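Local coordinates for dihydrodipicolinate synthase (Bacillus anthracis, PDB 1XKY), which probably catalyses the condensation of pyruvate with aspartate semialdehyde in lysine biosynthesis, and folds as a TIM barrel, at residues 169-174 / 182-187; 124-129 / 152-157; 204-209 / 231-236; 211-216 / 223-228. All coordinates share one frame; numbering follows the deposited sequence.

Contact 1 of 4, residues 169-174 / 182-187. With K (potassium ion), chain E.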
loop_
_atom_site.group_PDB
_atom_site.type_symbol
_atom_site.label_atom_id
_atom_site.label_comp_id
_atom_site.label_asym_id
_atom_site.label_seq_id
_atom_site.Cartn_x
_atom_site.Cartn_y
_atom_site.Cartn_z
ATOM N N VAL A 169 26.064 13.007 10.877
ATOM C CA VAL A 169 26.118 12.555 12.270
ATOM C C VAL A 169 24.815 11.981 12.833
ATOM O O VAL A 169 24.815 11.388 13.921
ATOM C CB VAL A 169 26.619 13.697 13.204
ATOM C CG1 VAL A 169 27.986 14.188 12.768
ATOM C CG2 VAL A 169 25.622 14.881 13.273
ATOM N N ALA A 170 23.712 12.143 12.108
ATOM C CA ALA A 170 22.408 11.717 12.613
ATOM C C ALA A 170 21.379 11.582 11.498
ATOM O O ALA A 170 21.599 12.052 10.381
ATOM C CB ALA A 170 21.905 12.693 13.675
ATOM N N ILE A 171 20.268 10.919 11.819
ATOM C CA ILE A 171 19.127 10.814 10.917
ATOM C C ILE A 171 17.824 10.998 11.699
ATOM O O ILE A 171 17.672 10.480 12.814
ATOM C CB ILE A 171 19.130 9.478 10.114
ATOM C CG1 ILE A 171 17.939 9.412 9.141
ATOM C CG2 ILE A 171 19.152 8.274 11.052
ATOM C CD1 ILE A 171 18.112 8.384 8.049
ATOM N N LYS A 172 16.927 11.800 11.136
ATOM C CA LYS A 172 15.532 11.852 11.569
ATOM C C LYS A 172 14.799 10.817 10.727
ATOM O O LYS A 172 14.662 10.989 9.519
ATOM C CB LYS A 172 14.938 13.255 11.340
ATOM C CG LYS A 172 13.440 13.361 11.628
ATOM C CD LYS A 172 12.878 14.727 11.280
ATOM C CE LYS A 172 11.366 14.786 11.555
ATOM N NZ LYS A 172 10.794 16.136 11.266
ATOM N N ASP A 173 14.348 9.735 11.352
ATOM C CA ASP A 173 13.707 8.650 10.604
ATOM C C ASP A 173 12.191 8.664 10.776
ATOM O O ASP A 173 11.660 8.127 11.754
ATOM C CB ASP A 173 14.286 7.284 11.016
ATOM C CG ASP A 173 13.908 6.171 10.036
ATOM O OD1 ASP A 173 12.936 6.344 9.267
ATOM O OD2 ASP A 173 14.581 5.117 10.043
ATOM N N ALA A 174 11.501 9.269 9.809
ATOM C CA ALA A 174 10.036 9.264 9.775
ATOM C C ALA A 174 9.463 8.149 8.878
ATOM O O ALA A 174 8.335 8.248 8.378
ATOM C CB ALA A 174 9.516 10.622 9.345
ATOM N N THR A 182 16.239 -0.007 14.033
ATOM C CA THR A 182 17.069 -0.982 14.754
ATOM C C THR A 182 18.337 -1.299 13.979
ATOM O O THR A 182 19.424 -1.321 14.541
ATOM C CB THR A 182 16.315 -2.324 15.015
ATOM O OG1 THR A 182 15.257 -2.122 15.961
ATOM C CG2 THR A 182 17.259 -3.386 15.542
ATOM N N GLU A 183 18.179 -1.549 12.683
ATOM C CA GLU A 183 19.292 -1.948 11.834
ATOM C C GLU A 183 20.296 -0.812 11.618
ATOM O O GLU A 183 21.512 -1.035 11.615
ATOM C CB GLU A 183 18.756 -2.448 10.493
ATOM C CG GLU A 183 19.757 -3.258 9.692
ATOM C CD GLU A 183 19.182 -3.738 8.373
ATOM O OE1 GLU A 183 17.943 -3.862 8.283
ATOM O OE2 GLU A 183 19.970 -3.987 7.432
ATOM N N ILE A 184 19.783 0.400 11.418
ATOM C CA ILE A 184 20.630 1.585 11.272
ATOM C C ILE A 184 21.435 1.797 12.549
ATOM O O ILE A 184 22.639 2.031 12.493
ATOM C CB ILE A 184 19.799 2.865 10.966
ATOM C CG1 ILE A 184 19.128 2.750 9.584
ATOM C CG2 ILE A 184 20.698 4.117 11.028
ATOM C CD1 ILE A 184 18.057 3.793 9.333
ATOM N N ILE A 185 20.752 1.723 13.690
ATOM C CA ILE A 185 21.391 1.874 14.993
ATOM C C ILE A 185 22.524 0.853 15.132
ATOM O O ILE A 185 23.637 1.203 15.506
ATOM C CB ILE A 185 20.378 1.735 16.172
ATOM C CG1 ILE A 185 19.408 2.927 16.190
ATOM C CG2 ILE A 185 21.115 1.633 17.524
ATOM C CD1 ILE A 185 18.086 2.662 16.904
ATOM N N GLU A 186 22.233 -0.397 14.801
ATOM C CA GLU A 186 23.198 -1.489 14.937
ATOM C C GLU A 186 24.415 -1.302 14.031
ATOM O O GLU A 186 25.559 -1.453 14.466
ATOM C CB GLU A 186 22.499 -2.803 14.599
ATOM C CG GLU A 186 23.336 -4.067 14.775
ATOM C CD GLU A 186 22.513 -5.327 14.539
ATOM O OE1 GLU A 186 23.021 -6.438 14.817
ATOM O OE2 GLU A 186 21.346 -5.204 14.081
ATOM N N LYS A 187 24.161 -0.946 12.776
ATOM C CA LYS A 187 25.195 -0.965 11.741
ATOM C C LYS A 187 26.041 0.302 11.642
ATOM O O LYS A 187 27.073 0.299 10.963
ATOM C CB LYS A 187 24.564 -1.275 10.384
ATOM C CG LYS A 187 24.071 -2.710 10.269
ATOM C CD LYS A 187 23.393 -2.967 8.940
ATOM C CE LYS A 187 23.200 -4.457 8.702
ATOM N NZ LYS A 187 24.474 -5.057 8.192
HETATM K K K E . 24.812 3.720 16.053
HETATM O O HOH W 1 22.401 5.116 16.109
HETATM O O HOH W 2 24.433 4.597 19.041
HETATM O O HOH W 3 25.889 2.271 18.023
#
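In the sixth beta-alpha step of the TIM barrel, Ile184 of helix 178-187 packs onto Ile171 and Asp173 of strand 168-173. Its two branches divide the work. CG2 of Ile184 lies 4.4 Å from CG2 of Ile171, a loose apolar contact. CD1 of Ile184 reaches the carboxylate instead, 3.8 Å from OD2 of Asp173. That branch starts beside the backbone N (chi1 -66°) and runs on extended toward the end of the strand. The Asp173 and Ile184 side chains cross at a slant. This is van der Waals contact only. The other carboxylate oxygen of Asp173, OD1, accepts hydrogen bonds from Gly175 N and Asn145 ND2, which should fix how the group is turned. The next residue binds a metal through its backbone: the carbonyl O of Ile185 lies 2.8 Å from the potassium ion. Thr188, Ala189 and Phe192 add their carbonyl oxygens, and three waters also bind, so the ion sits at the C-terminal end of the helix. The strand lies between strands 141-145 and 193-196 in the barrel wall. Val159 of helix 156-163 touches Ile171 and Ile184, and Val194 of strand 193-196 touches both of these and Ile185.

Contact 2 of 4, residues 124-129 / 152-157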
loop_
_atom_site.group_PDB
_atom_site.type_symbol
_atom_site.label_atom_id
_atom_site.label_comp_id
_atom_site.label_asym_id
_atom_site.label_seq_id
_atom_site.Cartn_x
_atom_site.Cartn_y
_atom_site.Cartn_z
ATOM N N GLU A 124 21.636 5.424 -5.102
ATOM C CA GLU A 124 22.940 5.995 -5.448
ATOM C C GLU A 124 22.817 7.490 -5.766
ATOM O O GLU A 124 23.721 8.255 -5.452
ATOM C CB GLU A 124 23.585 5.219 -6.602
ATOM C CG GLU A 124 24.956 5.724 -7.076
ATOM C CD GLU A 124 26.063 5.612 -6.047
ATOM O OE1 GLU A 124 25.907 4.890 -5.041
ATOM O OE2 GLU A 124 27.113 6.247 -6.252
ATOM N N GLY A 125 21.702 7.901 -6.375
ATOM C CA GLY A 125 21.428 9.329 -6.602
ATOM C C GLY A 125 21.412 10.098 -5.291
ATOM O O GLY A 125 22.080 11.134 -5.147
ATOM N N MET A 126 20.682 9.558 -4.320
ATOM C CA MET A 126 20.587 10.168 -3.009
ATOM C C MET A 126 21.927 10.156 -2.292
ATOM O O MET A 126 22.289 11.128 -1.643
ATOM C CB MET A 126 19.520 9.476 -2.161
ATOM C CG MET A 126 18.121 9.853 -2.585
ATOM S SD MET A 126 16.884 9.311 -1.407
ATOM C CE MET A 126 16.638 7.615 -1.924
ATOM N N TYR A 127 22.668 9.063 -2.430
ATOM C CA TYR A 127 24.008 9.002 -1.873
ATOM C C TYR A 127 24.886 10.154 -2.401
ATOM O O TYR A 127 25.514 10.876 -1.618
ATOM C CB TYR A 127 24.660 7.638 -2.143
ATOM C CG TYR A 127 26.064 7.616 -1.634
ATOM C CD1 TYR A 127 26.326 7.360 -0.294
ATOM C CD2 TYR A 127 27.131 7.931 -2.472
ATOM C CE1 TYR A 127 27.631 7.390 0.195
ATOM C CE2 TYR A 127 28.424 7.958 -2.000
ATOM C CZ TYR A 127 28.669 7.680 -0.667
ATOM O OH TYR A 127 29.957 7.706 -0.191
ATOM N N GLN A 128 24.917 10.335 -3.720
ATOM C CA GLN A 128 25.705 11.415 -4.315
ATOM C C GLN A 128 25.179 12.800 -3.930
ATOM O O GLN A 128 25.950 13.740 -3.738
ATOM C CB GLN A 128 25.755 11.270 -5.836
ATOM C CG GLN A 128 26.463 10.009 -6.326
ATOM C CD GLN A 128 27.937 9.904 -5.915
ATOM O OE1 GLN A 128 28.464 8.792 -5.776
ATOM N NE2 GLN A 128 28.602 11.043 -5.718
ATOM N N HIS A 129 23.863 12.908 -3.796
ATOM C CA HIS A 129 23.206 14.158 -3.407
ATOM C C HIS A 129 23.666 14.590 -2.015
ATOM O O HIS A 129 24.180 15.694 -1.843
ATOM C CB HIS A 129 21.684 13.948 -3.486
ATOM C CG HIS A 129 20.855 15.013 -2.836
ATOM N ND1 HIS A 129 20.485 16.173 -3.486
ATOM C CD2 HIS A 129 20.256 15.053 -1.621
ATOM C CE1 HIS A 129 19.713 16.891 -2.686
ATOM N NE2 HIS A 129 19.563 16.236 -1.548
ATOM N N VAL A 152 10.212 7.998 -1.881
ATOM C CA VAL A 152 11.408 7.175 -1.743
ATOM C C VAL A 152 11.816 7.036 -0.280
ATOM O O VAL A 152 11.512 7.899 0.543
ATOM C CB VAL A 152 12.588 7.757 -2.542
ATOM C CG1 VAL A 152 12.279 7.749 -4.031
ATOM C CG2 VAL A 152 12.912 9.165 -2.066
ATOM N N GLN A 153 12.507 5.945 0.035
ATOM C CA GLN A 153 13.207 5.824 1.308
ATOM C C GLN A 153 14.720 5.860 1.111
ATOM O O GLN A 153 15.236 5.373 0.105
ATOM C CB GLN A 153 12.801 4.533 2.022
ATOM C CG GLN A 153 12.572 3.354 1.090
ATOM C CD GLN A 153 13.824 2.525 0.882
ATOM O OE1 GLN A 153 14.427 2.048 1.843
ATOM N NE2 GLN A 153 14.219 2.351 -0.375
ATOM N N ILE A 154 15.423 6.441 2.077
ATOM C CA ILE A 154 16.839 6.151 2.273
ATOM C C ILE A 154 17.038 4.781 2.913
ATOM O O ILE A 154 16.820 4.607 4.112
ATOM C CB ILE A 154 17.497 7.241 3.139
ATOM C CG1 ILE A 154 16.872 8.605 2.847
ATOM C CG2 ILE A 154 18.999 7.275 2.901
ATOM C CD1 ILE A 154 17.550 9.754 3.560
ATOM N N SER A 155 17.455 3.811 2.105
ATOM C CA SER A 155 17.667 2.452 2.587
ATOM C C SER A 155 18.656 2.425 3.747
ATOM O O SER A 155 19.472 3.334 3.900
ATOM C CB SER A 155 18.164 1.553 1.452
ATOM O OG SER A 155 19.547 1.749 1.214
ATOM N N VAL A 156 18.578 1.379 4.562
ATOM C CA VAL A 156 19.523 1.188 5.659
ATOM C C VAL A 156 20.961 1.266 5.142
ATOM O O VAL A 156 21.789 1.969 5.712
ATOM C CB VAL A 156 19.289 -0.166 6.389
ATOM C CG1 VAL A 156 20.437 -0.467 7.362
ATOM C CG2 VAL A 156 17.929 -0.169 7.111
ATOM N N ASP A 157 21.238 0.552 4.052
ATOM C CA ASP A 157 22.566 0.530 3.436
ATOM C C ASP A 157 23.059 1.925 3.049
ATOM O O ASP A 157 24.209 2.281 3.306
ATOM C CB ASP A 157 22.567 -0.384 2.205
ATOM C CG ASP A 157 22.549 -1.877 2.564
ATOM O OD1 ASP A 157 22.647 -2.242 3.775
ATOM O OD2 ASP A 157 22.438 -2.693 1.617
#
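At the start of 152-157, Val152 meets the tip of Met126 of helix 123-135. The two side chains approach tip to tip. CG2 of Val152 stands 4.0 Å from SD of Met126 and equally far from its CE methyl. Gln153 comes next and takes part through its backbone. Its carbonyl O is 3.3 Å from CE of Met126, the shortest approach across the contact. Met126 is extended through chi2 and then bends at SD (chi3 -84°), which carries the methyl to this carbonyl. The same oxygen accepts a hydrogen bond from Gln123 NE2. Ile154 follows, and its CG1 lies 4.3 Å from SD of Met126. Its side chain also packs on Val159, and its backbone N is bonded to Asn145 OD1. Ser155 is the N-cap of helix 156-163. Its N is held by Gln123 OE1, so one glutamine amide spans Gln153 and Ser155. Pro116 and Pro121 add to the surroundings of Met126. The contact therefore joins helix 123-135 to the loop leading into helix 156-163. Within 124-129, Met126 alone touches 152-157. Its contacts with Val152 and Ile154 are dispersive, while the approach of CE to Gln153 O sets a weakly polarised methyl against a carbonyl. Gln123, on the same helix, and Asn145 bond to the loop backbone. Met126 thus supplies the packing and these two residues the polar hold.

Contact 3 of 4, residues 204-209 / 231-236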
loop_
_atom_site.group_PDB
_atom_site.type_symbol
_atom_site.label_atom_id
_atom_site.label_comp_id
_atom_site.label_asym_id
_atom_site.label_seq_id
_atom_site.Cartn_x
_atom_site.Cartn_y
_atom_site.Cartn_z
ATOM N N PRO A 204 8.858 3.500 21.696
ATOM C CA PRO A 204 9.367 2.276 21.071
ATOM C C PRO A 204 10.671 2.458 20.276
ATOM O O PRO A 204 11.482 1.539 20.225
ATOM C CB PRO A 204 8.211 1.828 20.160
ATOM C CG PRO A 204 7.379 3.042 19.946
ATOM C CD PRO A 204 7.511 3.849 21.207
ATOM N N ALA A 205 10.876 3.626 19.671
ATOM C CA ALA A 205 12.139 3.915 18.985
ATOM C C ALA A 205 13.315 3.994 19.976
ATOM O O ALA A 205 14.379 3.431 19.741
ATOM C CB ALA A 205 12.033 5.202 18.186
ATOM N N MET A 206 13.111 4.697 21.080
ATOM C CA MET A 206 14.120 4.762 22.129
ATOM C C MET A 206 14.381 3.379 22.755
ATOM O O MET A 206 15.523 3.051 23.069
ATOM C CB MET A 206 13.736 5.810 23.178
ATOM C CG MET A 206 13.849 7.232 22.623
ATOM S SD MET A 206 13.526 8.516 23.829
ATOM C CE MET A 206 15.070 8.503 24.728
ATOM N N ALA A 207 13.342 2.553 22.871
ATOM C CA ALA A 207 13.508 1.193 23.391
ATOM C C ALA A 207 14.508 0.367 22.587
ATOM O O ALA A 207 15.237 -0.433 23.166
ATOM C CB ALA A 207 12.173 0.474 23.473
ATOM N N VAL A 208 14.556 0.570 21.267
ATOM C CA VAL A 208 15.502 -0.143 20.403
ATOM C C VAL A 208 16.832 0.602 20.191
ATOM O O VAL A 208 17.698 0.119 19.449
ATOM C CB VAL A 208 14.863 -0.512 19.018
ATOM C CG1 VAL A 208 13.593 -1.335 19.226
ATOM C CG2 VAL A 208 14.569 0.722 18.161
ATOM N N GLY A 209 16.985 1.771 20.826
ATOM C CA GLY A 209 18.258 2.491 20.848
ATOM C C GLY A 209 18.302 3.845 20.153
ATOM O O GLY A 209 19.380 4.418 19.991
ATOM N N ALA A 231 11.058 9.176 32.823
ATOM C CA ALA A 231 10.452 7.969 33.378
ATOM C C ALA A 231 10.917 6.716 32.640
ATOM O O ALA A 231 11.267 5.707 33.262
ATOM C CB ALA A 231 8.943 8.074 33.336
ATOM N N PHE A 232 10.907 6.777 31.312
ATOM C CA PHE A 232 11.367 5.660 30.499
ATOM C C PHE A 232 12.822 5.310 30.783
ATOM O O PHE A 232 13.144 4.162 31.070
ATOM C CB PHE A 232 11.215 5.964 29.012
ATOM C CG PHE A 232 11.546 4.793 28.144
ATOM C CD1 PHE A 232 10.653 3.732 28.030
ATOM C CD2 PHE A 232 12.760 4.718 27.489
ATOM C CE1 PHE A 232 10.959 2.632 27.243
ATOM C CE2 PHE A 232 13.073 3.617 26.704
ATOM C CZ PHE A 232 12.173 2.575 26.587
ATOM N N GLN A 233 13.698 6.307 30.703
ATOM C CA GLN A 233 15.130 6.115 30.925
ATOM C C GLN A 233 15.415 5.616 32.340
ATOM O O GLN A 233 16.366 4.873 32.555
ATOM C CB GLN A 233 15.909 7.409 30.628
ATOM C CG GLN A 233 16.049 7.710 29.127
ATOM C CD GLN A 233 16.780 9.014 28.824
ATOM O OE1 GLN A 233 16.677 9.994 29.565
ATOM N NE2 GLN A 233 17.523 9.028 27.727
ATOM N N ALA A 234 14.577 6.008 33.299
ATOM C CA ALA A 234 14.683 5.507 34.674
ATOM C C ALA A 234 14.220 4.040 34.781
ATOM O O ALA A 234 14.663 3.297 35.662
ATOM C CB ALA A 234 13.864 6.378 35.606
ATOM N N GLY A 235 13.325 3.639 33.884
ATOM C CA GLY A 235 12.760 2.291 33.896
ATOM C C GLY A 235 11.434 2.208 34.638
ATOM O O GLY A 235 11.024 1.133 35.059
ATOM N N GLU A 236 10.760 3.341 34.803
ATOM C CA GLU A 236 9.412 3.357 35.362
ATOM C C GLU A 236 8.429 3.305 34.195
ATOM O O GLU A 236 7.918 4.325 33.740
ATOM C CB GLU A 236 9.198 4.596 36.245
ATOM C CG GLU A 236 8.254 4.388 37.429
ATOM C CD GLU A 236 6.823 4.143 37.015
ATOM O OE1 GLU A 236 5.932 4.938 37.304
ATOM O OE2 GLU A 236 6.590 3.033 36.336
#
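Apolar contacts between Phe232 and the last turn of helix 202-207 make up most of this interface. CZ of Phe232 is 3.7 Å from CA of Ala207 and 3.8 Å from its CB. The ring presents its edge to Ala207, with CA lying near the ring plane. CE2 of Phe232 is 4.2 Å from CB of Met206. CG of Phe232 lies opposite its backbone N (chi1 -174°), and this sends the ring across to the shorter helix. A second contact, methyl against amide, lies beside it. CE of Met206 is 3.9 Å from NE2 of Gln233, whose extended chain brings the amide to the methyl. Backbone hydrogen bonds work within each segment. Both helices end in Schellman motifs, at Gly209 and Gly235, each with positive phi. Gly209 N bonds to Met206 O at 3.0 Å, and Glu236 N bonds to Ala231 O at 2.9 Å. Glu236 then serves as N-cap of helix 237-253. The second subunit packs against the same residues. Ala207 O accepts a bond from Gln241 of that subunit, and Phe232 meets the ring of its Phe237. Ala207 also packs on its own counterpart there. The arrangement is helix-to-helix packing on the outer layer of a TIM barrel, here at a subunit interface of the four-chain assembly.

Contact 4 of 4, residues 211-216 / 223-228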
loop_
_atom_site.group_PDB
_atom_site.type_symbol
_atom_site.label_atom_id
_atom_site.label_comp_id
_atom_site.label_asym_id
_atom_site.label_seq_id
_atom_site.Cartn_x
_atom_site.Cartn_y
_atom_site.Cartn_z
ATOM N N LYS A 211 18.101 7.817 19.902
ATOM C CA LYS A 211 18.542 8.817 20.875
ATOM C C LYS A 211 17.372 9.655 21.377
ATOM O O LYS A 211 17.382 10.139 22.517
ATOM C CB LYS A 211 19.627 9.718 20.283
ATOM C CG LYS A 211 20.320 10.601 21.348
ATOM C CD LYS A 211 21.609 11.187 20.824
ATOM C CE LYS A 211 22.248 12.124 21.833
ATOM N NZ LYS A 211 23.474 12.758 21.257
ATOM N N GLY A 212 16.370 9.828 20.526
ATOM C CA GLY A 212 15.252 10.695 20.843
ATOM C C GLY A 212 14.289 10.915 19.694
ATOM O O GLY A 212 14.084 10.034 18.853
ATOM N N ILE A 213 13.677 12.093 19.694
ATOM C CA ILE A 213 12.587 12.444 18.791
ATOM C C ILE A 213 12.846 13.821 18.214
ATOM O O ILE A 213 13.268 14.719 18.921
ATOM C CB ILE A 213 11.209 12.439 19.524
ATOM C CG1 ILE A 213 10.093 12.969 18.611
ATOM C CG2 ILE A 213 11.277 13.274 20.792
ATOM C CD1 ILE A 213 9.643 12.052 17.518
ATOM N N VAL A 214 12.595 13.963 16.924
ATOM C CA VAL A 214 12.349 15.254 16.320
ATOM C C VAL A 214 10.843 15.519 16.195
ATOM O O VAL A 214 10.163 14.865 15.436
ATOM C CB VAL A 214 13.078 15.389 14.974
ATOM C CG1 VAL A 214 12.890 16.772 14.364
ATOM C CG2 VAL A 214 14.543 15.033 15.126
ATOM N N SER A 215 10.350 16.463 16.994
ATOM C CA SER A 215 8.971 16.466 17.467
ATOM C C SER A 215 8.158 17.605 16.862
ATOM O O SER A 215 8.673 18.668 16.603
ATOM C CB SER A 215 8.910 16.551 18.998
ATOM O OG SER A 215 7.600 16.594 19.489
ATOM N N VAL A 216 6.876 17.348 16.672
ATOM C CA VAL A 216 5.890 18.385 16.476
ATOM C C VAL A 216 5.057 18.655 17.735
ATOM O O VAL A 216 4.800 19.789 18.076
ATOM C CB VAL A 216 4.990 18.052 15.271
ATOM C CG1 VAL A 216 3.802 18.949 15.199
ATOM C CG2 VAL A 216 5.795 18.104 13.990
ATOM N N ASN A 223 6.719 19.464 28.038
ATOM C CA ASN A 223 7.033 19.091 29.426
ATOM C C ASN A 223 6.611 17.647 29.702
ATOM O O ASN A 223 7.329 16.904 30.376
ATOM C CB ASN A 223 6.396 20.047 30.445
ATOM C CG ASN A 223 7.074 21.424 30.488
ATOM O OD1 ASN A 223 8.243 21.580 30.135
ATOM N ND2 ASN A 223 6.335 22.421 30.950
ATOM N N GLU A 224 5.455 17.260 29.167
ATOM C CA GLU A 224 4.947 15.890 29.299
ATOM C C GLU A 224 5.896 14.869 28.641
ATOM O O GLU A 224 6.206 13.823 29.226
ATOM C CB GLU A 224 3.545 15.772 28.706
ATOM C CG GLU A 224 2.443 16.481 29.521
ATOM C CD GLU A 224 2.339 17.992 29.284
ATOM O OE1 GLU A 224 3.192 18.582 28.595
ATOM O OE2 GLU A 224 1.394 18.604 29.822
ATOM N N MET A 225 6.370 15.191 27.442
ATOM C CA MET A 225 7.333 14.348 26.727
ATOM C C MET A 225 8.664 14.245 27.474
ATOM O O MET A 225 9.286 13.191 27.495
ATOM C CB MET A 225 7.588 14.898 25.321
ATOM C CG MET A 225 6.385 14.856 24.408
ATOM S SD MET A 225 6.687 15.667 22.831
ATOM C CE MET A 225 7.976 14.604 22.174
ATOM N N GLN A 226 9.096 15.351 28.079
ATOM C CA GLN A 226 10.308 15.358 28.897
ATOM C C GLN A 226 10.166 14.388 30.082
ATOM O O GLN A 226 11.066 13.590 30.353
ATOM C CB GLN A 226 10.593 16.779 29.374
ATOM C CG GLN A 226 11.866 16.955 30.171
ATOM C CD GLN A 226 12.119 18.411 30.502
ATOM O OE1 GLN A 226 11.448 18.994 31.359
ATOM N NE2 GLN A 226 13.068 19.011 29.817
ATOM N N GLU A 227 9.027 14.447 30.769
ATOM C CA GLU A 227 8.757 13.545 31.898
ATOM C C GLU A 227 8.613 12.091 31.433
ATOM O O GLU A 227 9.043 11.178 32.125
ATOM C CB GLU A 227 7.486 13.994 32.640
ATOM C CG GLU A 227 7.087 13.128 33.841
ATOM C CD GLU A 227 7.903 13.389 35.096
ATOM O OE1 GLU A 227 7.741 12.630 36.075
ATOM O OE2 GLU A 227 8.704 14.335 35.122
ATOM N N MET A 228 7.989 11.882 30.275
ATOM C CA MET A 228 7.874 10.556 29.674
ATOM C C MET A 228 9.241 9.917 29.449
ATOM O O MET A 228 9.460 8.758 29.813
ATOM C CB MET A 228 7.107 10.630 28.344
ATOM C CG MET A 228 6.792 9.269 27.747
ATOM S SD MET A 228 6.215 9.340 26.050
ATOM C CE MET A 228 7.637 9.990 25.169
#
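OG of Ser215 is gripped by two polar groups and touched by a thioether. It is hydrogen-bonded to Asp199 OD1 and to Ser218 N, so it caps the start of helix 218-234. Met225, from further along the same helix, packs against this oxygen. CE of Met225 is 3.4 Å from OG of Ser215, and SD of Met225 is 3.6 Å from the same OG. These are packing distances. The serine hydroxyl points from the strand toward the helix because OG sits opposite the backbone N (chi1 178°). Ile213, two residues earlier on the same side of the strand, offers a methyl to the same end of Met225. CG2 of Ile213 lies 3.8 Å from CE of Met225, and the two side chains cross at about a right angle. Met225 is extended as far as SD and bends there (chi3 64°), which brings its methyl against both the serine hydroxyl and the isoleucine CG2. All three residues are buried. Asp199 also touches Ile213 and Met225, and its OD2 accepts a bond from Val216 N. This is the last strand of the barrel with the helix that follows it. Strand 212-215 is bonded to strand 193-196 and to Thr15 and Ala17, just before and within strand 16-19, which closes the barrel. Leu247 of helix 237-253 covers Met225 from the outer layer.

Contacts 1, 3 and 4 are buried; contact 2 is only partly so. Contacts 1 and 4 are strand-to-helix packing on the same barrel sheet. Their Lys172 and Val214, on non-adjacent strands, touch by their side chains inside the barrel. Contact 3 joins two outer helices. It shares helix 218-234 with contact 4, and its Met206 reaches Lys211 and Gly212. Contact 2 joins a helix to a loop; its Val156 packs on Ile184. Contacts 2 and 4 each set a methionine methyl against an oxygen that other residues hydrogen-bond. In contact 1 the bonds are on the other carboxylate oxygen. Contact 3 is centred on an aromatic ring. Contacts 1 and 3 meet the second subunit, contact 2 the third, contact 4 none.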